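Local coordinates for protein halogenase PltM (Pseudomonas fluorescens, PDB 6BZN) that halogenates phenolic substrates with unusual tolerance of substrate and halide, probably as an FAD-dependent enzyme of the tryptophan halogenase type, at residues E135-R140 and W259-N264; H221-K226 and D311-R316; K226-A231 and G306-D311. One frame throughout, in Å; residues are numbered along the deposited sequence.

Contact 1 (E135-R140 and W259-N264); sequences EAHLFR and WVIPFN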
loop_
_atom_site.group_PDB
_atom_site.type_symbol
_atom_site.label_atom_id
_atom_site.label_comp_id
_atom_site.label_asym_id
_atom_site.label_seq_id
_atom_site.Cartn_x
_atom_site.Cartn_y
_atom_site.Cartn_z
ATOM N N GLU A 135 -10.952 2.926 9.394
ATOM C CA GLU A 135 -9.746 3.439 8.760
ATOM C C GLU A 135 -10.105 4.388 7.632
ATOM O O GLU A 135 -11.277 4.571 7.342
ATOM C CB GLU A 135 -8.927 2.279 8.259
ATOM C CG GLU A 135 -8.409 1.508 9.434
ATOM C CD GLU A 135 -7.743 0.230 9.057
ATOM O OE1 GLU A 135 -7.672 -0.081 7.847
ATOM O OE2 GLU A 135 -7.310 -0.465 9.997
ATOM N N ALA A 136 -9.086 5.001 7.027
ATOM C CA ALA A 136 -9.299 6.076 6.062
ATOM C C ALA A 136 -9.167 5.627 4.609
ATOM O O ALA A 136 -8.354 4.757 4.269
ATOM C CB ALA A 136 -8.329 7.206 6.332
ATOM N N HIS A 137 -9.976 6.260 3.756
ATOM C CA HIS A 137 -9.702 6.378 2.335
ATOM C C HIS A 137 -9.060 7.758 2.164
ATOM O O HIS A 137 -9.722 8.783 2.312
ATOM C CB HIS A 137 -10.974 6.320 1.522
ATOM C CG HIS A 137 -11.552 4.949 1.406
ATOM N ND1 HIS A 137 -12.846 4.728 0.997
ATOM C CD2 HIS A 137 -11.007 3.729 1.624
ATOM C CE1 HIS A 137 -13.070 3.427 0.952
ATOM N NE2 HIS A 137 -11.969 2.800 1.329
ATOM N N LEU A 138 -7.767 7.754 1.866
ATOM C CA LEU A 138 -6.940 8.958 1.878
ATOM C C LEU A 138 -7.073 9.735 0.586
ATOM O O LEU A 138 -6.777 9.201 -0.486
ATOM C CB LEU A 138 -5.481 8.562 2.087
ATOM C CG LEU A 138 -5.131 7.785 3.351
ATOM C CD1 LEU A 138 -3.731 7.242 3.239
ATOM C CD2 LEU A 138 -5.249 8.663 4.585
ATOM N N PHE A 139 -7.525 10.989 0.674
ATOM C CA PHE A 139 -7.582 11.880 -0.472
ATOM C C PHE A 139 -6.205 12.498 -0.539
ATOM O O PHE A 139 -5.903 13.467 0.161
ATOM C CB PHE A 139 -8.701 12.919 -0.294
ATOM C CG PHE A 139 -8.977 13.769 -1.510
ATOM C CD1 PHE A 139 -9.209 13.191 -2.756
ATOM C CD2 PHE A 139 -9.071 15.163 -1.396
ATOM C CE1 PHE A 139 -9.500 13.976 -3.866
ATOM C CE2 PHE A 139 -9.362 15.949 -2.514
ATOM C CZ PHE A 139 -9.580 15.351 -3.742
ATOM N N ARG A 140 -5.349 11.906 -1.367
ATOM C CA ARG A 140 -3.904 12.132 -1.243
ATOM C C ARG A 140 -3.451 13.570 -1.498
ATOM O O ARG A 140 -2.513 14.046 -0.850
ATOM C CB ARG A 140 -3.142 11.151 -2.128
ATOM C CG ARG A 140 -3.251 9.697 -1.672
ATOM C CD ARG A 140 -2.491 9.407 -0.380
ATOM N NE ARG A 140 -1.073 9.708 -0.590
ATOM C CZ ARG A 140 -0.192 8.887 -1.156
ATOM N NH1 ARG A 140 -0.507 7.642 -1.478
ATOM N NH2 ARG A 140 1.048 9.316 -1.352
ATOM N N TRP A 259 -11.657 -1.224 -8.340
ATOM C CA TRP A 259 -11.904 -0.678 -7.008
ATOM C C TRP A 259 -12.932 0.437 -7.029
ATOM O O TRP A 259 -12.981 1.214 -7.980
ATOM C CB TRP A 259 -10.601 -0.207 -6.354
ATOM C CG TRP A 259 -9.990 1.166 -6.727
ATOM C CD1 TRP A 259 -10.519 2.409 -6.501
ATOM C CD2 TRP A 259 -8.687 1.389 -7.280
ATOM N NE1 TRP A 259 -9.628 3.392 -6.894
ATOM C CE2 TRP A 259 -8.500 2.792 -7.381
ATOM C CE3 TRP A 259 -7.653 0.538 -7.707
ATOM C CZ2 TRP A 259 -7.323 3.365 -7.891
ATOM C CZ3 TRP A 259 -6.482 1.115 -8.231
ATOM C CH2 TRP A 259 -6.334 2.507 -8.320
ATOM N N VAL A 260 -13.729 0.492 -5.956
ATOM C CA VAL A 260 -14.619 1.594 -5.654
ATOM C C VAL A 260 -14.241 2.058 -4.243
ATOM O O VAL A 260 -14.452 1.341 -3.249
ATOM C CB VAL A 260 -16.101 1.170 -5.739
ATOM C CG1 VAL A 260 -17.020 2.357 -5.493
ATOM C CG2 VAL A 260 -16.400 0.549 -7.099
ATOM N N ILE A 261 -13.652 3.251 -4.170
ATOM C CA ILE A 261 -13.071 3.796 -2.957
ATOM C C ILE A 261 -13.668 5.187 -2.765
ATOM O O ILE A 261 -13.112 6.176 -3.258
ATOM C CB ILE A 261 -11.530 3.818 -3.059
ATOM C CG1 ILE A 261 -11.007 2.389 -3.033
ATOM C CG2 ILE A 261 -10.883 4.595 -1.928
ATOM C CD1 ILE A 261 -9.520 2.271 -3.211
ATOM N N PRO A 262 -14.814 5.273 -2.065
ATOM C CA PRO A 262 -15.453 6.587 -1.902
ATOM C C PRO A 262 -14.734 7.508 -0.945
ATOM O O PRO A 262 -14.216 7.049 0.088
ATOM C CB PRO A 262 -16.833 6.239 -1.323
ATOM C CG PRO A 262 -17.047 4.824 -1.702
ATOM C CD PRO A 262 -15.701 4.198 -1.595
ATOM N N PHE A 263 -14.697 8.799 -1.282
ATOM C CA PHE A 263 -14.357 9.835 -0.298
ATOM C C PHE A 263 -15.613 10.506 0.263
ATOM O O PHE A 263 -15.495 11.332 1.153
ATOM C CB PHE A 263 -13.419 10.896 -0.882
ATOM C CG PHE A 263 -12.176 10.322 -1.518
ATOM C CD1 PHE A 263 -11.191 9.739 -0.736
ATOM C CD2 PHE A 263 -12.000 10.361 -2.897
ATOM C CE1 PHE A 263 -10.050 9.218 -1.314
ATOM C CE2 PHE A 263 -10.868 9.834 -3.485
ATOM C CZ PHE A 263 -9.886 9.270 -2.691
ATOM N N ASN A 264 -16.789 10.130 -0.242
ATOM C CA ASN A 264 -18.069 10.787 0.088
ATOM C C ASN A 264 -18.988 9.938 0.987
ATOM O O ASN A 264 -20.204 10.095 0.959
ATOM C CB ASN A 264 -18.792 11.212 -1.206
ATOM C CG ASN A 264 -19.295 10.044 -2.027
ATOM O OD1 ASN A 264 -18.694 8.969 -2.028
ATOM N ND2 ASN A 264 -20.388 10.250 -2.747
#
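His-137, near the end of strand 134-138, and Phe-263, just past strand 256-262, mark the closest backbone approach, 6.4 Å between their CA atoms; this is wider than a sheet pairing, and the two strands belong to separate sheets. Side chains therefore make the junction. The CB of His-137 points at the second segment, and with CG anti to its carbonyl carbon (chi1 -75°) the ring reaches out to Ile-261 and Pro-262. His-137 ND1 donates to Pro-262 O over 2.8 Å; the N-H...O angle of 160° and an acceptor almost in the imidazole plane give a fairly straight bond, although the donor is tilted from the carbonyl plane. On one face of the same ring sits Ile-261 CG2, 3.4 Å above the plane and over its centre, a CH-pi contact, while Pro-262 CD lies 3.7 Å from His-137 CE1. The other ring nitrogen, NE2, bonds to Thr-248 OG1, so turning this buried ring would break bonds at both nitrogens.

The second element is aromatic. Phe-139 turns an edge to the face of Phe-263 in a T-shaped pair, centroids 5.1 Å apart and planes at 61°, with Phe-139 CD1 placed 3.8 Å from Phe-263 CE2, toward the rim. At the edge of the Phe-263 ring, CD1 comes to 3.5 Å from His-137 O.

Phe-139 is the N-cap of helix 140-153, and the next residue, Arg-140, is an FAD-binding residue, though no FAD is bound here. With Leu-138 packed near Leu-354, and Ile-261 near Ala-65, two further FAD-binding residues, the contact is a buried joint between two sheets beside the flavin site of a flavin-dependent halogenase.

Contact 2 (H221-K226 and D311-R316); sequences HMLNVK and DAVNAR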
loop_
_atom_site.group_PDB
_atom_site.type_symbol
_atom_site.label_atom_id
_atom_site.label_comp_id
_atom_site.label_asym_id
_atom_site.label_seq_id
_atom_site.Cartn_x
_atom_site.Cartn_y
_atom_site.Cartn_z
ATOM N N HIS A 221 -10.759 9.774 -10.653
ATOM C CA HIS A 221 -11.737 10.114 -9.651
ATOM C C HIS A 221 -13.035 10.547 -10.330
ATOM O O HIS A 221 -13.007 11.247 -11.342
ATOM C CB HIS A 221 -11.245 11.256 -8.762
ATOM C CG HIS A 221 -10.195 10.868 -7.769
ATOM N ND1 HIS A 221 -9.587 11.794 -6.947
ATOM C CD2 HIS A 221 -9.641 9.675 -7.462
ATOM C CE1 HIS A 221 -8.724 11.180 -6.158
ATOM N NE2 HIS A 221 -8.745 9.890 -6.442
ATOM N N MET A 222 -14.161 10.144 -9.741
ATOM C CA MET A 222 -15.481 10.397 -10.322
ATOM C C MET A 222 -16.464 10.995 -9.346
ATOM O O MET A 222 -16.378 10.783 -8.124
ATOM C CB MET A 222 -16.087 9.110 -10.873
ATOM C CG MET A 222 -15.253 8.421 -11.942
ATOM S SD MET A 222 -16.252 7.143 -12.726
ATOM C CE MET A 222 -15.018 6.378 -13.763
ATOM N N LEU A 223 -17.430 11.718 -9.909
ATOM C CA LEU A 223 -18.596 12.202 -9.181
ATOM C C LEU A 223 -19.794 11.317 -9.433
ATOM O O LEU A 223 -19.896 10.673 -10.477
ATOM C CB LEU A 223 -18.998 13.591 -9.671
ATOM C CG LEU A 223 -18.019 14.705 -9.376
ATOM C CD1 LEU A 223 -18.208 15.857 -10.358
ATOM C CD2 LEU A 223 -18.235 15.142 -7.936
ATOM N N ASN A 224 -20.727 11.353 -8.486
ATOM C CA ASN A 224 -22.009 10.653 -8.590
ATOM C C ASN A 224 -21.889 9.147 -8.828
ATOM O O ASN A 224 -22.688 8.566 -9.572
ATOM C CB ASN A 224 -22.896 11.318 -9.670
ATOM C CG ASN A 224 -23.433 12.664 -9.226
ATOM O OD1 ASN A 224 -23.536 12.932 -8.033
ATOM N ND2 ASN A 224 -23.778 13.521 -10.179
ATOM N N VAL A 225 -20.900 8.523 -8.189
ATOM C CA VAL A 225 -20.802 7.084 -8.196
ATOM C C VAL A 225 -21.766 6.537 -7.147
ATOM O O VAL A 225 -21.640 6.852 -5.957
ATOM C CB VAL A 225 -19.377 6.587 -7.905
ATOM C CG1 VAL A 225 -19.336 5.069 -7.933
ATOM C CG2 VAL A 225 -18.399 7.154 -8.929
ATOM N N LYS A 226 -22.693 5.692 -7.574
ATOM C CA LYS A 226 -23.648 5.073 -6.648
ATOM C C LYS A 226 -23.010 4.115 -5.660
ATOM O O LYS A 226 -22.090 3.391 -6.005
ATOM C CB LYS A 226 -24.693 4.265 -7.403
ATOM C CG LYS A 226 -25.863 5.058 -7.894
ATOM C CD LYS A 226 -27.056 4.134 -8.117
ATOM C CE LYS A 226 -28.277 4.959 -8.457
ATOM N NZ LYS A 226 -29.346 4.078 -8.973
ATOM N N ASP A 311 -25.186 7.296 -13.534
ATOM C CA ASP A 311 -25.190 8.753 -13.464
ATOM C C ASP A 311 -23.824 9.359 -13.157
ATOM O O ASP A 311 -23.738 10.560 -12.914
ATOM C CB ASP A 311 -26.207 9.190 -12.402
ATOM C CG ASP A 311 -27.605 8.681 -12.696
ATOM O OD1 ASP A 311 -28.038 8.813 -13.857
ATOM O OD2 ASP A 311 -28.268 8.142 -11.777
ATOM N N ALA A 312 -22.757 8.557 -13.215
ATOM C CA ALA A 312 -21.416 9.014 -12.821
ATOM C C ALA A 312 -20.789 9.891 -13.902
ATOM O O ALA A 312 -21.054 9.706 -15.084
ATOM C CB ALA A 312 -20.503 7.832 -12.527
ATOM N N VAL A 313 -19.959 10.840 -13.496
ATOM C CA VAL A 313 -19.114 11.577 -14.446
ATOM C C VAL A 313 -17.689 11.621 -13.950
ATOM O O VAL A 313 -17.421 11.770 -12.749
ATOM C CB VAL A 313 -19.594 13.028 -14.721
ATOM C CG1 VAL A 313 -20.870 13.014 -15.550
ATOM C CG2 VAL A 313 -19.817 13.794 -13.440
ATOM N N ASN A 314 -16.782 11.533 -14.903
ATOM C CA ASN A 314 -15.366 11.567 -14.626
ATOM C C ASN A 314 -14.973 12.980 -14.236
ATOM O O ASN A 314 -15.404 13.919 -14.883
ATOM C CB ASN A 314 -14.604 11.113 -15.871
ATOM C CG ASN A 314 -13.285 10.496 -15.546
ATOM O OD1 ASN A 314 -12.831 10.553 -14.402
ATOM N ND2 ASN A 314 -12.637 9.925 -16.545
ATOM N N ALA A 315 -14.211 13.126 -13.152
ATOM C CA ALA A 315 -13.765 14.438 -12.654
ATOM C C ALA A 315 -12.316 14.755 -12.970
ATOM O O ALA A 315 -11.830 15.817 -12.593
ATOM C CB ALA A 315 -13.975 14.519 -11.150
ATOM N N ARG A 316 -11.620 13.809 -13.591
ATOM C CA ARG A 316 -10.236 13.970 -14.036
ATOM C C ARG A 316 -10.073 13.213 -15.352
ATOM O O ARG A 316 -10.950 12.424 -15.730
ATOM C CB ARG A 316 -9.244 13.265 -13.099
ATOM C CG ARG A 316 -9.434 13.363 -11.610
ATOM C CD ARG A 316 -8.287 12.631 -10.917
ATOM N NE ARG A 316 -7.019 13.144 -11.413
ATOM C CZ ARG A 316 -6.487 14.322 -11.083
ATOM N NH1 ARG A 316 -7.072 15.124 -10.180
ATOM N NH2 ARG A 316 -5.353 14.696 -11.653
HETATM O O HOH W 1 -9.016 14.295 -7.945
HETATM O O HOH W 2 -24.150 6.638 -10.990
#
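His-221 and Arg-316 extend alongside each other in the same direction, with Arg-316 CD 3.9 Å from His-221 CB, and their flat ends are turned almost perpendicular, ring and guanidinium planes standing 79° apart. A bend at chi3 (54°) turns the guanidinium so that NH1 can donate to water 1, 3.1 Å away. That water also bonds to His-221 ND1 at 2.8 Å, so the two groups meet through solvent. The aliphatic part of Arg-316 lies against His-221 N, which is buried and has no hydrogen-bond partner in the model. Beyond the segments, His-221 NE2 bonds to Glu-64 OE2, Arg-316 makes a cation-pi contact with Phe-60, and Phe-60 is in turn edge-to-face with the histidine. A leucine in place of Arg-316 would probably leave water 1 without its guanidinium donor and Phe-60 without its cation.

Farther along, strands 215-223 and 313-321 pair antiparallel. Leu-223 and Val-313 form a hydrogen-bonded pair: Leu-223 N reaches Val-313 O over 2.8 Å, and Val-313 N returns a bond of 3.0 Å to Leu-223 O. Ala-315 N adds a third backbone bond, to His-221 O. The side chains of Leu-223 and Val-313 stand on one sheet face and cross at a slant, with Leu-223 CB 3.9 Å from Val-313 CG2. Met-222 projects from the other face, its extended chain bringing SD to 4.3 Å from Ala-312 CB.

Past the paired residues, water 2 replaces direct bonding: Asn-224 O accepts from it and Asp-311 N donates to it. The chemistry is thus uneven: direct backbone bonds and apolar side chains set the register in the middle, whereas the ends, where single waters join polar groups, are probably more adaptable.

Contact 3 (K226-A231 and G306-D311); sequences KSYEDA and GEHFKD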
loop_
_atom_site.group_PDB
_atom_site.type_symbol
_atom_site.label_atom_id
_atom_site.label_comp_id
_atom_site.label_asym_id
_atom_site.label_seq_id
_atom_site.Cartn_x
_atom_site.Cartn_y
_atom_site.Cartn_z
ATOM N N LYS A 226 -22.693 5.692 -7.574
ATOM C CA LYS A 226 -23.648 5.073 -6.648
ATOM C C LYS A 226 -23.010 4.115 -5.660
ATOM O O LYS A 226 -22.090 3.391 -6.005
ATOM C CB LYS A 226 -24.693 4.265 -7.403
ATOM C CG LYS A 226 -25.863 5.058 -7.894
ATOM C CD LYS A 226 -27.056 4.134 -8.117
ATOM C CE LYS A 226 -28.277 4.959 -8.457
ATOM N NZ LYS A 226 -29.346 4.078 -8.973
ATOM N N SER A 227 -23.561 4.077 -4.450
ATOM C CA SER A 227 -23.126 3.147 -3.428
ATOM C C SER A 227 -23.481 1.710 -3.825
ATOM O O SER A 227 -24.460 1.480 -4.540
ATOM C CB SER A 227 -23.790 3.484 -2.090
ATOM O OG SER A 227 -25.161 3.100 -2.081
ATOM N N TYR A 228 -22.704 0.750 -3.339
ATOM C CA TYR A 228 -23.018 -0.660 -3.573
ATOM C C TYR A 228 -24.464 -0.980 -3.136
ATOM O O TYR A 228 -25.192 -1.678 -3.840
ATOM C CB TYR A 228 -22.061 -1.581 -2.830
ATOM C CG TYR A 228 -22.362 -3.030 -3.128
ATOM C CD1 TYR A 228 -23.316 -3.734 -2.378
ATOM C CD2 TYR A 228 -21.754 -3.678 -4.190
ATOM C CE1 TYR A 228 -23.621 -5.051 -2.670
ATOM C CE2 TYR A 228 -22.044 -4.994 -4.495
ATOM C CZ TYR A 228 -22.992 -5.673 -3.740
ATOM O OH TYR A 228 -23.293 -6.967 -4.035
ATOM N N GLU A 229 -24.861 -0.469 -1.977
ATOM C CA GLU A 229 -26.180 -0.787 -1.418
ATOM C C GLU A 229 -27.313 -0.254 -2.305
ATOM O O GLU A 229 -28.316 -0.943 -2.475
ATOM C CB GLU A 229 -26.332 -0.274 0.010
ATOM C CG GLU A 229 -25.676 -1.136 1.077
ATOM C CD GLU A 229 -24.152 -1.153 1.010
ATOM O OE1 GLU A 229 -23.571 -2.243 1.209
ATOM O OE2 GLU A 229 -23.531 -0.087 0.774
ATOM N N ASP A 230 -27.154 0.952 -2.857
ATOM C CA ASP A 230 -28.144 1.535 -3.784
ATOM C C ASP A 230 -28.107 0.919 -5.172
ATOM O O ASP A 230 -29.143 0.804 -5.815
ATOM C CB ASP A 230 -27.963 3.060 -3.933
ATOM C CG ASP A 230 -28.349 3.828 -2.686
ATOM O OD1 ASP A 230 -29.143 3.298 -1.877
ATOM O OD2 ASP A 230 -27.843 4.958 -2.491
ATOM N N ALA A 231 -26.922 0.551 -5.644
ATOM C CA ALA A 231 -26.754 0.080 -7.016
ATOM C C ALA A 231 -27.047 -1.405 -7.160
ATOM O O ALA A 231 -27.568 -1.822 -8.190
ATOM C CB ALA A 231 -25.350 0.373 -7.512
ATOM N N GLY A 306 -21.362 -2.005 -13.725
ATOM C CA GLY A 306 -21.976 -0.861 -14.385
ATOM C C GLY A 306 -23.074 -0.162 -13.604
ATOM O O GLY A 306 -23.288 1.042 -13.768
ATOM N N GLU A 307 -23.758 -0.886 -12.719
ATOM C CA GLU A 307 -24.785 -0.259 -11.881
ATOM C C GLU A 307 -24.267 0.889 -10.982
ATOM O O GLU A 307 -25.053 1.733 -10.542
ATOM C CB GLU A 307 -25.536 -1.310 -11.044
ATOM C CG GLU A 307 -26.345 -2.317 -11.869
ATOM C CD GLU A 307 -27.425 -1.695 -12.753
ATOM O OE1 GLU A 307 -27.743 -2.291 -13.794
ATOM O OE2 GLU A 307 -27.950 -0.610 -12.434
ATOM N N HIS A 308 -22.968 0.932 -10.708
ATOM C CA HIS A 308 -22.400 2.066 -9.971
ATOM C C HIS A 308 -22.376 3.359 -10.754
ATOM O O HIS A 308 -22.308 4.422 -10.143
ATOM C CB HIS A 308 -20.954 1.813 -9.566
ATOM C CG HIS A 308 -20.781 0.845 -8.453
ATOM N ND1 HIS A 308 -21.059 1.161 -7.142
ATOM C CD2 HIS A 308 -20.286 -0.410 -8.443
ATOM C CE1 HIS A 308 -20.780 0.124 -6.377
ATOM N NE2 HIS A 308 -20.300 -0.836 -7.142
ATOM N N PHE A 309 -22.369 3.273 -12.081
ATOM C CA PHE A 309 -21.892 4.366 -12.933
ATOM C C PHE A 309 -22.937 4.997 -13.850
ATOM O O PHE A 309 -22.573 5.818 -14.690
ATOM C CB PHE A 309 -20.714 3.860 -13.767
ATOM C CG PHE A 309 -19.575 3.365 -12.932
ATOM C CD1 PHE A 309 -18.817 4.264 -12.181
ATOM C CD2 PHE A 309 -19.291 2.009 -12.837
ATOM C CE1 PHE A 309 -17.772 3.824 -11.387
ATOM C CE2 PHE A 309 -18.244 1.559 -12.041
ATOM C CZ PHE A 309 -17.488 2.466 -11.307
ATOM N N LYS A 310 -24.213 4.657 -13.666
ATOM C CA LYS A 310 -25.270 5.109 -14.583
ATOM C C LYS A 310 -25.355 6.627 -14.672
ATOM O O LYS A 310 -25.546 7.162 -15.761
ATOM C CB LYS A 310 -26.646 4.553 -14.184
ATOM C CG LYS A 310 -26.775 3.049 -14.306
ATOM C CD LYS A 310 -26.811 2.620 -15.759
ATOM C CE LYS A 310 -26.829 1.115 -15.887
ATOM N NZ LYS A 310 -27.209 0.752 -17.278
ATOM N N ASP A 311 -25.186 7.296 -13.534
ATOM C CA ASP A 311 -25.190 8.753 -13.464
ATOM C C ASP A 311 -23.824 9.359 -13.157
ATOM O O ASP A 311 -23.738 10.560 -12.914
ATOM C CB ASP A 311 -26.207 9.190 -12.402
ATOM C CG ASP A 311 -27.605 8.681 -12.696
ATOM O OD1 ASP A 311 -28.038 8.813 -13.857
ATOM O OD2 ASP A 311 -28.268 8.142 -11.777
HETATM O O HOH W 3 -27.834 1.633 -10.859
#
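Lys-226 and His-308 hold each other by two bonds just before the capped N-terminus of helix 228-231. The cap itself is Ser-227, whose OG accepts from Asp-230 N at 3.0 Å. The partner is a type I beta turn from Gly-306 to Phe-309, closed by Phe-309 N donating to Gly-306 O.

Between the two segments the bonds are reciprocal. Lys-226 N donates to His-308 O over 2.9 Å. In return His-308 ND1 donates to Lys-226 O at 2.7 Å; the N-H...O angle of 170° and an acceptor lying exactly in the ring plane make it a straight bond, though the imidazole nitrogen stands 26° from the plane of the carbonyl. CG of His-308 is anti to its carbonyl carbon (chi1 -74°), which brings the ring back to that oxygen. Its NE2 bonds to His-251 NE2, so both ring nitrogens are engaged and the imidazole cannot turn without breaking bonds. The CE1 edge lies near Tyr-228, whose CB is 4.1 Å away.

Glu-307 is served by water 3, which donates to both its backbone O and its OE2 and receives a weak bond from Lys-226 NZ. Lysine and carboxylate do not touch directly: Lys-226 NZ and Glu-307 OE2 stand 6.0 Å apart, too far for a contact salt bridge, so any attraction is probably weak, with water 3 between them. The contact is structural, lying away from the flavin-binding residues, and joins the helix start to the loop leading into strand 313-321. Ala-231 CB completes it, packing 3.3 Å from Glu-307 O.

In the fold
Contacts 1 and 2 reach the same mixed sheet, where strand 273-281 runs between 256-262 and 215-223. Their centres are 14 Å apart, yet Phe-263 CE2 lies 3.6 Å from His-221 NE2. Contact 3 continues contact 2 along the chain, sharing Lys-226 and Asp-311, and Met-222 SD meets Phe-309 CE1 at 3.9 Å. Contact 1 touches contact 3 more thinly, through Val-260 CG2 and His-308 NE2, 4.1 Å apart. Proximity to the flavin site falls off from contact 1, which contains Arg-140, to contact 2, with the His-221 side chain about 5 Å from that of Val-62, to contact 3. A bound calcium ion lies about 8 Å from the Ile-261 side chain and about 11 Å from that of His-221.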